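Side-chain contacts in 5-formyl-3-hydroxy-2-methylpyridine 4-carboxylate 5-dehydrogenase (Mesorhizobium japonicum MAFF 303099, PDB 4OM8), which oxidises 5-formyl-3-hydroxy-2-methylpyridine-4-carboxylate with NAD(+) in vitamin B6 breakdown and can also reduce the same aldehyde to 4-pyridoxic acid with NADH: residues A[113-117]-A[118-122]; A[139-142]-A[143-146]; A[184-187]-A[188-192]; A[225-229]-A[230-234]. All blocks are in the same frame, centred on the assembly; numbering follows the deposited sequence.

Interaction 1: A[113-117]-A[118-122]. With NAD (nicotinamide-adenine-dinucleotide), chain C.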
loop_
_atom_site.group_PDB
_atom_site.type_symbol
_atom_site.label_atom_id
_atom_site.label_comp_id
_atom_site.label_asym_id
_atom_site.label_seq_id
_atom_site.Cartn_x
_atom_site.Cartn_y
_atom_site.Cartn_z
ATOM N N SER A 113 -12.783 -9.048 -20.837
ATOM C CA SER A 113 -12.799 -7.594 -20.733
ATOM C C SER A 113 -11.793 -7.115 -19.707
ATOM O O SER A 113 -11.684 -7.697 -18.626
ATOM C CB SER A 113 -14.184 -7.086 -20.338
ATOM O OG SER A 113 -14.168 -5.666 -20.228
ATOM N N ASP A 114 -11.109 -6.017 -20.037
ATOM C CA ASP A 114 -10.205 -5.331 -19.114
ATOM C C ASP A 114 -10.955 -4.331 -18.228
ATOM O O ASP A 114 -10.318 -3.584 -17.481
ATOM C CB ASP A 114 -9.107 -4.613 -19.917
ATOM C CG ASP A 114 -7.907 -4.188 -19.075
ATOM O OD1 ASP A 114 -7.614 -4.819 -18.049
ATOM O OD2 ASP A 114 -7.210 -3.248 -19.511
ATOM N N THR A 115 -12.290 -4.330 -18.281
ATOM C CA THR A 115 -13.083 -3.355 -17.527
ATOM C C THR A 115 -12.706 -3.305 -16.045
ATOM O O THR A 115 -12.403 -4.322 -15.424
ATOM C CB THR A 115 -14.594 -3.638 -17.637
ATOM O OG1 THR A 115 -15.320 -2.584 -16.977
ATOM C CG2 THR A 115 -14.948 -4.977 -16.983
ATOM N N SER A 116 -12.733 -2.101 -15.485
ATOM C CA SER A 116 -12.557 -1.944 -14.046
ATOM C C SER A 116 -13.889 -1.941 -13.292
ATOM O O SER A 116 -13.976 -2.457 -12.181
ATOM C CB SER A 116 -11.790 -0.653 -13.753
ATOM O OG SER A 116 -10.467 -0.722 -14.257
ATOM N N GLY A 117 -14.923 -1.357 -13.884
ATOM C CA GLY A 117 -16.125 -1.066 -13.121
ATOM C C GLY A 117 -17.457 -1.539 -13.658
ATOM O O GLY A 117 -18.487 -1.311 -13.031
ATOM N N ILE A 118 -17.451 -2.184 -14.821
ATOM C CA ILE A 118 -18.688 -2.719 -15.366
ATOM C C ILE A 118 -18.778 -4.205 -15.031
ATOM O O ILE A 118 -17.848 -4.957 -15.305
ATOM C CB ILE A 118 -18.759 -2.495 -16.880
ATOM C CG1 ILE A 118 -18.588 -0.996 -17.182
ATOM C CG2 ILE A 118 -20.079 -3.030 -17.435
ATOM C CD1 ILE A 118 -18.395 -0.666 -18.645
ATOM N N PRO A 119 -19.898 -4.639 -14.427
ATOM C CA PRO A 119 -19.996 -6.049 -14.039
ATOM C C PRO A 119 -19.849 -6.982 -15.227
ATOM O O PRO A 119 -20.404 -6.721 -16.303
ATOM C CB PRO A 119 -21.404 -6.167 -13.441
ATOM C CG PRO A 119 -21.795 -4.784 -13.088
ATOM C CD PRO A 119 -21.088 -3.865 -14.034
ATOM N N ILE A 120 -19.093 -8.055 -15.040
ATOM C CA ILE A 120 -18.924 -9.038 -16.106
ATOM C C ILE A 120 -20.291 -9.624 -16.442
ATOM O O ILE A 120 -20.578 -9.954 -17.590
ATOM C CB ILE A 120 -17.937 -10.153 -15.691
ATOM C CG1 ILE A 120 -16.600 -9.543 -15.229
ATOM C CG2 ILE A 120 -17.698 -11.119 -16.836
ATOM C CD1 ILE A 120 -16.013 -8.500 -16.187
ATOM N N THR A 121 -21.151 -9.710 -15.429
ATOM C CA THR A 121 -22.506 -10.223 -15.617
ATOM C C THR A 121 -23.308 -9.382 -16.617
ATOM O O THR A 121 -24.101 -9.924 -17.414
ATOM C CB THR A 121 -23.233 -10.278 -14.275
ATOM O OG1 THR A 121 -22.557 -11.217 -13.435
ATOM C CG2 THR A 121 -24.689 -10.702 -14.447
ATOM N N LYS A 122 -23.093 -8.069 -16.599
ATOM C CA LYS A 122 -23.739 -7.198 -17.576
ATOM C C LYS A 122 -23.103 -7.324 -18.953
ATOM O O LYS A 122 -23.799 -7.408 -19.965
ATOM C CB LYS A 122 -23.689 -5.744 -17.118
ATOM C CG LYS A 122 -24.700 -5.407 -16.049
ATOM C CD LYS A 122 -24.721 -3.917 -15.775
ATOM C CE LYS A 122 -25.672 -3.601 -14.629
ATOM N NZ LYS A 122 -25.800 -2.138 -14.407
HETATM P PA NAD C . -8.024 4.612 -23.072
HETATM O O1A NAD C . -9.123 5.658 -23.159
HETATM O O2A NAD C . -6.588 5.027 -22.793
HETATM O O5B NAD C . -8.041 3.775 -24.446
HETATM C C5B NAD C . -9.255 3.331 -25.053
HETATM C C4B NAD C . -8.952 3.008 -26.508
HETATM O O4B NAD C . -10.074 2.345 -27.092
HETATM C C3B NAD C . -8.697 4.280 -27.316
HETATM O O3B NAD C . -7.423 4.205 -27.969
HETATM C C2B NAD C . -9.850 4.313 -28.311
HETATM O O2B NAD C . -9.524 4.892 -29.584
HETATM C C1B NAD C . -10.188 2.841 -28.435
HETATM N N9A NAD C . -11.535 2.526 -28.942
HETATM C C8A NAD C . -12.679 3.198 -28.733
HETATM N N7A NAD C . -13.717 2.576 -29.347
HETATM C C5A NAD C . -13.233 1.481 -29.958
HETATM C C6A NAD C . -13.777 0.386 -30.781
HETATM N N6A NAD C . -15.096 0.323 -31.087
HETATM N N1A NAD C . -12.913 -0.554 -31.221
HETATM C C2A NAD C . -11.601 -0.510 -30.933
HETATM N N3A NAD C . -11.039 0.458 -30.191
HETATM C C4A NAD C . -11.794 1.460 -29.691
HETATM O O3 NAD C . -8.546 3.490 -22.038
HETATM P PN NAD C . -7.642 2.581 -21.065
HETATM O O1N NAD C . -7.200 3.406 -19.871
HETATM O O2N NAD C . -6.596 1.805 -21.834
HETATM O O5D NAD C . -8.730 1.534 -20.529
HETATM C C5D NAD C . -9.368 0.593 -21.402
HETATM C C4D NAD C . -10.207 -0.341 -20.538
HETATM O O4D NAD C . -9.348 -0.903 -19.551
HETATM C C3D NAD C . -11.301 0.389 -19.776
HETATM O O3D NAD C . -12.375 -0.537 -19.590
HETATM C C2D NAD C . -10.679 0.676 -18.423
HETATM O O2D NAD C . -11.658 0.738 -17.380
HETATM C C1D NAD C . -9.786 -0.538 -18.236
HETATM N N1N NAD C . -8.617 -0.323 -17.367
HETATM C C2N NAD C . -7.979 0.862 -17.287
HETATM C C3N NAD C . -6.861 0.997 -16.460
HETATM C C7N NAD C . -6.124 2.301 -16.294
HETATM O O7N NAD C . -6.106 3.149 -17.174
HETATM N N7N NAD C . -5.507 2.499 -15.130
HETATM C C4N NAD C . -6.408 -0.096 -15.730
HETATM C C5N NAD C . -7.078 -1.305 -15.846
HETATM C C6N NAD C . -8.180 -1.390 -16.685
#
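In the Rossmann-type NAD-binding domain, the loop that leaves strand 110-113 for helix 120-123 is folded around Thr-115, whose two side-chain branches meet Ile-118 and Ile-120. With OG1 anti to the backbone N (chi1 -175°), the hydroxyl reaches forward along the chain and accepts a hydrogen bond from the amide N of Ile-118, 3.1 Å away and at 158° fairly straight. A second, weak bond comes from Gly-117 N, and Glu-89, an NAD-binding residue, is hydrogen-bonded to the same OG1. The methyl branch serves a different surface: CG2 of Thr-115 lies 3.8 Å from CD1 of Ile-120, the two side chains running past each other in opposite directions. A valine in this position would lack the hydroxyl and would probably leave the Ile-118 amide without its acceptor and Glu-89 with one bond fewer. Just upstream, Ser-113 OG accepts from Thr-115 N (3.0 Å), an ST turn that fixes the start of the loop. The loop also borders the nicotinamide end of the cofactor. Ser-116, hydrogen-bonded through OG to His-137, a residue thought important for catalysis, sets that same oxygen 3.4 Å from C6N of the NAD.

Interaction 2: A[139-142]-A[143-146]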
loop_
_atom_site.group_PDB
_atom_site.type_symbol
_atom_site.label_atom_id
_atom_site.label_comp_id
_atom_site.label_asym_id
_atom_site.label_seq_id
_atom_site.Cartn_x
_atom_site.Cartn_y
_atom_site.Cartn_z
ATOM N N SER A 139 -3.536 -4.155 -14.508
ATOM C CA SER A 139 -3.268 -2.902 -13.804
ATOM C C SER A 139 -2.247 -2.056 -14.559
ATOM O O SER A 139 -1.421 -2.586 -15.297
ATOM C CB SER A 139 -2.771 -3.180 -12.378
ATOM O OG SER A 139 -3.796 -3.746 -11.565
ATOM N N ASN A 140 -2.310 -0.739 -14.381
ATOM C CA ASN A 140 -1.413 0.166 -15.096
ATOM C C ASN A 140 -0.114 0.373 -14.328
ATOM O O ASN A 140 -0.161 0.695 -13.149
ATOM C CB ASN A 140 -2.113 1.505 -15.320
ATOM C CG ASN A 140 -1.287 2.464 -16.150
ATOM O OD1 ASN A 140 -0.632 2.072 -17.114
ATOM N ND2 ASN A 140 -1.344 3.744 -15.796
ATOM N N PRO A 141 1.047 0.176 -14.981
ATOM C CA PRO A 141 1.285 -0.224 -16.373
ATOM C C PRO A 141 1.198 -1.734 -16.544
ATOM O O PRO A 141 1.743 -2.483 -15.742
ATOM C CB PRO A 141 2.718 0.290 -16.653
ATOM C CG PRO A 141 3.060 1.183 -15.457
ATOM C CD PRO A 141 2.302 0.572 -14.322
ATOM N N PRO A 142 0.525 -2.188 -17.609
ATOM C CA PRO A 142 0.204 -3.617 -17.725
ATOM C C PRO A 142 1.412 -4.526 -17.964
ATOM O O PRO A 142 1.307 -5.725 -17.707
ATOM C CB PRO A 142 -0.757 -3.651 -18.918
ATOM C CG PRO A 142 -0.375 -2.449 -19.723
ATOM C CD PRO A 142 -0.031 -1.393 -18.719
ATOM N N HIS A 143 2.519 -3.980 -18.447
ATOM C CA HIS A 143 3.717 -4.783 -18.647
ATOM C C HIS A 143 4.592 -4.787 -17.395
ATOM O O HIS A 143 5.593 -5.499 -17.338
ATOM C CB HIS A 143 4.510 -4.281 -19.862
ATOM C CG HIS A 143 4.801 -2.814 -19.841
ATOM N ND1 HIS A 143 3.816 -1.855 -19.735
ATOM C CD2 HIS A 143 5.971 -2.137 -19.954
ATOM C CE1 HIS A 143 4.367 -0.655 -19.756
ATOM N NE2 HIS A 143 5.673 -0.798 -19.891
ATOM N N ILE A 144 4.188 -4.026 -16.379
ATOM C CA ILE A 144 4.985 -3.892 -15.160
ATOM C C ILE A 144 4.291 -4.481 -13.923
ATOM O O ILE A 144 4.909 -5.225 -13.167
ATOM C CB ILE A 144 5.346 -2.418 -14.898
ATOM C CG1 ILE A 144 6.231 -1.887 -16.036
ATOM C CG2 ILE A 144 6.079 -2.263 -13.568
ATOM C CD1 ILE A 144 6.663 -0.430 -15.862
ATOM N N ILE A 145 3.015 -4.165 -13.715
ATOM C CA ILE A 145 2.292 -4.778 -12.597
ATOM C C ILE A 145 2.033 -6.251 -12.930
ATOM O O ILE A 145 1.369 -6.537 -13.925
ATOM C CB ILE A 145 0.939 -4.087 -12.306
ATOM C CG1 ILE A 145 1.059 -2.558 -12.364
ATOM C CG2 ILE A 145 0.342 -4.599 -10.960
ATOM C CD1 ILE A 145 2.091 -1.988 -11.415
ATOM N N PRO A 146 2.544 -7.187 -12.108
ATOM C CA PRO A 146 2.495 -8.599 -12.522
ATOM C C PRO A 146 1.211 -9.346 -12.169
ATOM O O PRO A 146 1.059 -10.524 -12.510
ATOM C CB PRO A 146 3.680 -9.213 -11.781
ATOM C CG PRO A 146 3.752 -8.415 -10.503
ATOM C CD PRO A 146 3.361 -6.988 -10.894
HETATM O O HOH W 1 -1.416 -6.177 -14.482
HETATM O O HOH W 2 2.568 -7.560 -16.197
#
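Pro-141 and Ile-144 close a type I beta turn, extended by a bond from Ile-145, in the loop between strands 133-137 and 147-151 of the NAD-binding domain. Its hydrogen bonds converge on one atom: Pro-141 O accepts from Ile-144 N at 3.0 Å and from Ile-145 N at 2.9 Å. The first donor stands well above the carbonyl plane, whereas the second arrives almost in line with the C=O bond (177°). Two waters add further ties, one joining Ser-139 N to Ile-145 O and the other linking the carbonyls of Pro-142 and Ile-145. The apolar contacts are centred on the Pro-141 ring, which follows a cis peptide bond. Its CG meets CD1 of Ile-144 at 4.0 Å. Its CD meets CD1 of Ile-145 at 3.9 Å. Its CB lies 3.6 Å from CE1 of the His-143 imidazole, and CG1 of Ile-144 lies over one face of that imidazole, offset toward the rim. Ile-145 also turns CG2 onto CB of Ser-139 (3.7 Å): CG2 stands anti to the backbone N and CG1 beside it (chi1 -43°), which sends one branch to Ser-139 and the other to the Pro-141 ring. Cutting Ile-145 back to an alanine would remove both branches and would probably leave a gap between CB of Ser-139 and that ring. Asn-140 O is hydrogen-bonded to Lys-223 of the second subunit. With the prolines offering no amide hydrogens, the direct backbone bonds within the turn converge on Pro-141 O and water bridges supplement them, while His-143 ND1 is buried without a partner.

Interaction 3: A[184-187]-A[188-192]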
loop_
_atom_site.group_PDB
_atom_site.type_symbol
_atom_site.label_atom_id
_atom_site.label_comp_id
_atom_site.label_asym_id
_atom_site.label_seq_id
_atom_site.Cartn_x
_atom_site.Cartn_y
_atom_site.Cartn_z
ATOM N N GLY A 184 -16.008 -3.283 -8.542
ATOM C CA GLY A 184 -14.609 -3.010 -8.263
ATOM C C GLY A 184 -13.776 -4.256 -8.012
ATOM O O GLY A 184 -12.606 -4.137 -7.667
ATOM N N PHE A 185 -14.372 -5.440 -8.185
ATOM C CA PHE A 185 -13.685 -6.723 -7.976
ATOM C C PHE A 185 -12.958 -6.706 -6.620
ATOM O O PHE A 185 -13.605 -6.461 -5.603
ATOM C CB PHE A 185 -12.759 -7.015 -9.159
ATOM C CG PHE A 185 -13.432 -6.829 -10.497
ATOM C CD1 PHE A 185 -14.694 -7.355 -10.736
ATOM C CD2 PHE A 185 -12.810 -6.111 -11.506
ATOM C CE1 PHE A 185 -15.318 -7.180 -11.955
ATOM C CE2 PHE A 185 -13.428 -5.918 -12.722
ATOM C CZ PHE A 185 -14.680 -6.463 -12.958
ATOM N N VAL A 186 -11.652 -6.958 -6.564
ATOM C CA VAL A 186 -10.960 -6.880 -5.269
ATOM C C VAL A 186 -10.012 -5.691 -5.194
ATOM O O VAL A 186 -10.090 -4.891 -4.244
ATOM C CB VAL A 186 -10.185 -8.182 -4.958
ATOM C CG1 VAL A 186 -9.262 -7.994 -3.743
ATOM C CG2 VAL A 186 -11.191 -9.306 -4.718
ATOM N N GLU A 187 -9.135 -5.567 -6.189
ATOM C CA GLU A 187 -8.070 -4.556 -6.161
ATOM C C GLU A 187 -8.633 -3.153 -5.956
ATOM O O GLU A 187 -8.243 -2.432 -5.027
ATOM C CB GLU A 187 -7.251 -4.606 -7.455
ATOM C CG GLU A 187 -6.160 -3.576 -7.527
ATOM C CD GLU A 187 -5.604 -3.461 -8.929
ATOM O OE1 GLU A 187 -6.408 -3.323 -9.873
ATOM O OE2 GLU A 187 -4.370 -3.520 -9.094
ATOM N N ASN A 188 -9.553 -2.743 -6.815
ATOM C CA ASN A 188 -10.012 -1.371 -6.711
ATOM C C ASN A 188 -10.952 -1.169 -5.524
ATOM O O ASN A 188 -11.088 -0.047 -5.052
ATOM C CB ASN A 188 -10.647 -0.915 -8.023
ATOM C CG ASN A 188 -9.592 -0.431 -9.002
ATOM O OD1 ASN A 188 -8.622 0.201 -8.587
ATOM N ND2 ASN A 188 -9.749 -0.755 -10.290
ATOM N N ARG A 189 -11.554 -2.239 -4.997
ATOM C CA ARG A 189 -12.316 -2.086 -3.754
ATOM C C ARG A 189 -11.393 -1.730 -2.601
ATOM O O ARG A 189 -11.655 -0.799 -1.828
ATOM C CB ARG A 189 -13.085 -3.359 -3.404
ATOM C CG ARG A 189 -14.252 -3.629 -4.332
ATOM C CD ARG A 189 -15.119 -4.771 -3.819
ATOM N NE ARG A 189 -15.885 -4.464 -2.620
ATOM C CZ ARG A 189 -17.112 -3.955 -2.627
ATOM N NH1 ARG A 189 -17.730 -3.686 -3.768
ATOM N NH2 ARG A 189 -17.730 -3.727 -1.472
ATOM N N VAL A 190 -10.300 -2.472 -2.482
ATOM C CA VAL A 190 -9.384 -2.204 -1.393
ATOM C C VAL A 190 -8.715 -0.838 -1.612
ATOM O O VAL A 190 -8.555 -0.057 -0.667
ATOM C CB VAL A 190 -8.346 -3.331 -1.244
ATOM C CG1 VAL A 190 -7.349 -3.000 -0.145
ATOM C CG2 VAL A 190 -9.045 -4.652 -0.923
ATOM N N LEU A 191 -8.381 -0.517 -2.860
ATOM C CA LEU A 191 -7.793 0.790 -3.149
ATOM C C LEU A 191 -8.750 1.930 -2.814
ATOM O O LEU A 191 -8.364 2.924 -2.189
ATOM C CB LEU A 191 -7.394 0.887 -4.625
ATOM C CG LEU A 191 -6.819 2.250 -5.042
ATOM C CD1 LEU A 191 -5.531 2.591 -4.281
ATOM C CD2 LEU A 191 -6.597 2.309 -6.553
ATOM N N TYR A 192 -10.006 1.792 -3.231
ATOM C CA TYR A 192 -10.958 2.864 -2.986
ATOM C C TYR A 192 -11.308 2.959 -1.500
ATOM O O TYR A 192 -11.651 4.031 -1.026
ATOM C CB TYR A 192 -12.214 2.700 -3.869
ATOM C CG TYR A 192 -12.030 3.398 -5.207
ATOM C CD1 TYR A 192 -11.061 2.982 -6.109
ATOM C CD2 TYR A 192 -12.797 4.503 -5.546
ATOM C CE1 TYR A 192 -10.875 3.648 -7.324
ATOM C CE2 TYR A 192 -12.622 5.168 -6.738
ATOM C CZ TYR A 192 -11.669 4.744 -7.624
ATOM O OH TYR A 192 -11.532 5.437 -8.809
HETATM O O HOH W 3 -10.369 -4.293 -9.171
#
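Val-186 with Val-190, and Glu-187 with Leu-191, make the firm side of this contact, where the first regular bonds of the helix form. Val-190 N donates to Val-186 O at 3.0 Å and Leu-191 N to Glu-187 O at 2.9 Å, both nearly straight. Beside the first bond, CG2 of Val-190 rests 3.5 Å from Val-186 O, and its meeting with CG1 of Val-186 is looser. The side around Gly-184 is slacker: the bonds from Asn-188 N and Arg-189 N to Gly-184 O are weak, and a water bridges Gly-184 and Asn-188, donating to Gly-184 O at 2.7 Å and accepting from Asn-188 N at 2.9 Å. This is the start of helix 187-203, entered from the loop after strand 174-178. Gly-184 has a positive phi (81°), at which a side chain would be jammed against Pro-183 O and would also run into CG of Arg-189. The chain of Arg-189 bends at chi3 (70°) to bring its guanidinium to Pro-183 O and into salt bridges with Asp-251 and Glu-197 of the second subunit. Glu-187 sends its extended side chain elsewhere, CG anti to the backbone N (chi1 178°), to a hydrogen bond with Ser-139 and packing against His-137.

Interaction 4: A[225-229]-A[230-234]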
loop_
_atom_site.group_PDB
_atom_site.type_symbol
_atom_site.label_atom_id
_atom_site.label_comp_id
_atom_site.label_asym_id
_atom_site.label_seq_id
_atom_site.Cartn_x
_atom_site.Cartn_y
_atom_site.Cartn_z
ATOM N N ALA A 225 3.704 -3.782 0.183
ATOM C CA ALA A 225 4.406 -4.327 -0.990
ATOM C C ALA A 225 5.181 -5.603 -0.639
ATOM O O ALA A 225 5.264 -6.539 -1.444
ATOM C CB ALA A 225 5.347 -3.280 -1.579
ATOM N N VAL A 226 5.766 -5.619 0.554
ATOM C CA VAL A 226 6.549 -6.758 1.029
ATOM C C VAL A 226 5.691 -7.783 1.770
ATOM O O VAL A 226 5.924 -8.993 1.685
ATOM C CB VAL A 226 7.678 -6.260 1.957
ATOM C CG1 VAL A 226 8.482 -7.417 2.507
ATOM C CG2 VAL A 226 8.592 -5.296 1.196
ATOM N N ILE A 227 4.695 -7.289 2.499
ATOM C CA ILE A 227 3.862 -8.113 3.362
ATOM C C ILE A 227 2.384 -7.812 3.106
ATOM O O ILE A 227 1.912 -6.758 3.495
ATOM C CB ILE A 227 4.166 -7.844 4.852
ATOM C CG1 ILE A 227 5.668 -7.970 5.138
ATOM C CG2 ILE A 227 3.368 -8.808 5.733
ATOM C CD1 ILE A 227 6.116 -7.178 6.356
ATOM N N GLY A 228 1.658 -8.733 2.476
ATOM C CA GLY A 228 0.251 -8.499 2.178
ATOM C C GLY A 228 -0.602 -8.353 3.425
ATOM O O GLY A 228 -0.189 -8.763 4.507
ATOM N N PRO A 229 -1.802 -7.761 3.278
ATOM C CA PRO A 229 -2.643 -7.475 4.453
ATOM C C PRO A 229 -2.946 -8.675 5.368
ATOM O O PRO A 229 -2.939 -8.492 6.586
ATOM C CB PRO A 229 -3.950 -6.956 3.835
ATOM C CG PRO A 229 -3.591 -6.481 2.467
ATOM C CD PRO A 229 -2.417 -7.310 2.012
ATOM N N MET A 230 -3.232 -9.852 4.823
ATOM C CA MET A 230 -3.554 -10.987 5.686
ATOM C C MET A 230 -2.294 -11.414 6.445
ATOM O O MET A 230 -2.329 -11.660 7.653
ATOM C CB MET A 230 -4.142 -12.142 4.867
ATOM C CG MET A 230 -5.465 -11.799 4.162
ATOM S SD MET A 230 -6.793 -11.300 5.307
ATOM C CE MET A 230 -6.795 -9.544 5.053
ATOM N N ALA A 231 -1.175 -11.471 5.731
ATOM C CA ALA A 231 0.130 -11.728 6.355
ATOM C C ALA A 231 0.488 -10.679 7.393
ATOM O O ALA A 231 1.095 -10.997 8.418
ATOM C CB ALA A 231 1.225 -11.808 5.279
ATOM N N LEU A 232 0.114 -9.432 7.140
ATOM C CA LEU A 232 0.419 -8.349 8.060
ATOM C C LEU A 232 -0.407 -8.483 9.343
ATOM O O LEU A 232 0.102 -8.240 10.441
ATOM C CB LEU A 232 0.162 -6.986 7.398
ATOM C CG LEU A 232 0.614 -5.775 8.216
ATOM C CD1 LEU A 232 2.132 -5.759 8.328
ATOM C CD2 LEU A 232 0.108 -4.459 7.632
ATOM N N LEU A 233 -1.683 -8.845 9.208
ATOM C CA LEU A 233 -2.506 -9.162 10.372
ATOM C C LEU A 233 -1.840 -10.243 11.223
ATOM O O LEU A 233 -1.802 -10.132 12.452
ATOM C CB LEU A 233 -3.905 -9.614 9.944
ATOM C CG LEU A 233 -4.796 -8.520 9.352
ATOM C CD1 LEU A 233 -6.133 -9.101 8.909
ATOM C CD2 LEU A 233 -5.009 -7.368 10.345
ATOM N N ASP A 234 -1.296 -11.274 10.575
ATOM C CA ASP A 234 -0.612 -12.337 11.311
ATOM C C ASP A 234 0.632 -11.815 12.037
ATOM O O ASP A 234 0.950 -12.283 13.124
ATOM C CB ASP A 234 -0.233 -13.489 10.380
ATOM C CG ASP A 234 -1.404 -14.384 10.059
ATOM O OD1 ASP A 234 -2.497 -14.198 10.659
ATOM O OD2 ASP A 234 -1.213 -15.269 9.205
#
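Ile-227 projects its CG2 methyl into the hollow formed by Ala-231 and Leu-232 on the first turn of the following helix. The methyl sits 3.7 Å from CB of Ala-231 and 4.0 Å from CB of Leu-232, close to the Leu-232 backbone N as well. Because CG2 lies anti to the backbone N (chi1 -52° for CG1), it is this branch rather than the longer CG1 arm that enters the hollow. The small side chain of Ala-231 forms one wall; on the other, CD1 of Leu-232 approaches the same methyl. Behind them, Gly-228 O is approached by CB of both Ala-231 and Leu-232, each at 3.4 Å. These shapes belong to a helix N-terminus: Gly-228 is the N-cap of helix 229-236, which follows closely on helix 209-226 in the C-terminal domain. Leu-232 N donates to Gly-228 O at 2.7 Å, and Leu-233 N to Pro-229 O at 2.9 Å. The proline is the second bump, its ring resting on Ile-224 of the preceding helix. Met-230, bent at chi2 and chi3, folds back so that its CE methyl touches CB of Pro-229 at 4.0 Å. On the next turn, CG of Leu-233 comes within 3.3 Å of Pro-229 O, while its side chain packs on Leu-238 and Tyr-241 of helix 238-251. Asp-213 of the second subunit hydrogen-bonds two amides of this first turn, its OD1 accepting from Met-230 N and its OD2 from Ala-231 N.

Overall arrangement
All four contacts are local. Interaction 1 runs from a loop into helix 120-123 and interaction 2 lies wholly in a loop; both belong to the NAD-binding domain, partly buried beside the cofactor, and each gathers donors on one oxygen, a threonine hydroxyl in the first, a proline carbonyl in the second. Interactions 3 and 4 are buried helix starts in the C-terminal domain, both built on backbone bonds, interaction 3 with water and an arginine salt-bridged to the second subunit, interaction 4 with apolar filling. Interaction 3 is the bridge: Phe-185 packs on interaction 1 and Glu-187 ties it to interaction 2. Interaction 4 touches none of the others but, like 2 and 3, meets the second subunit.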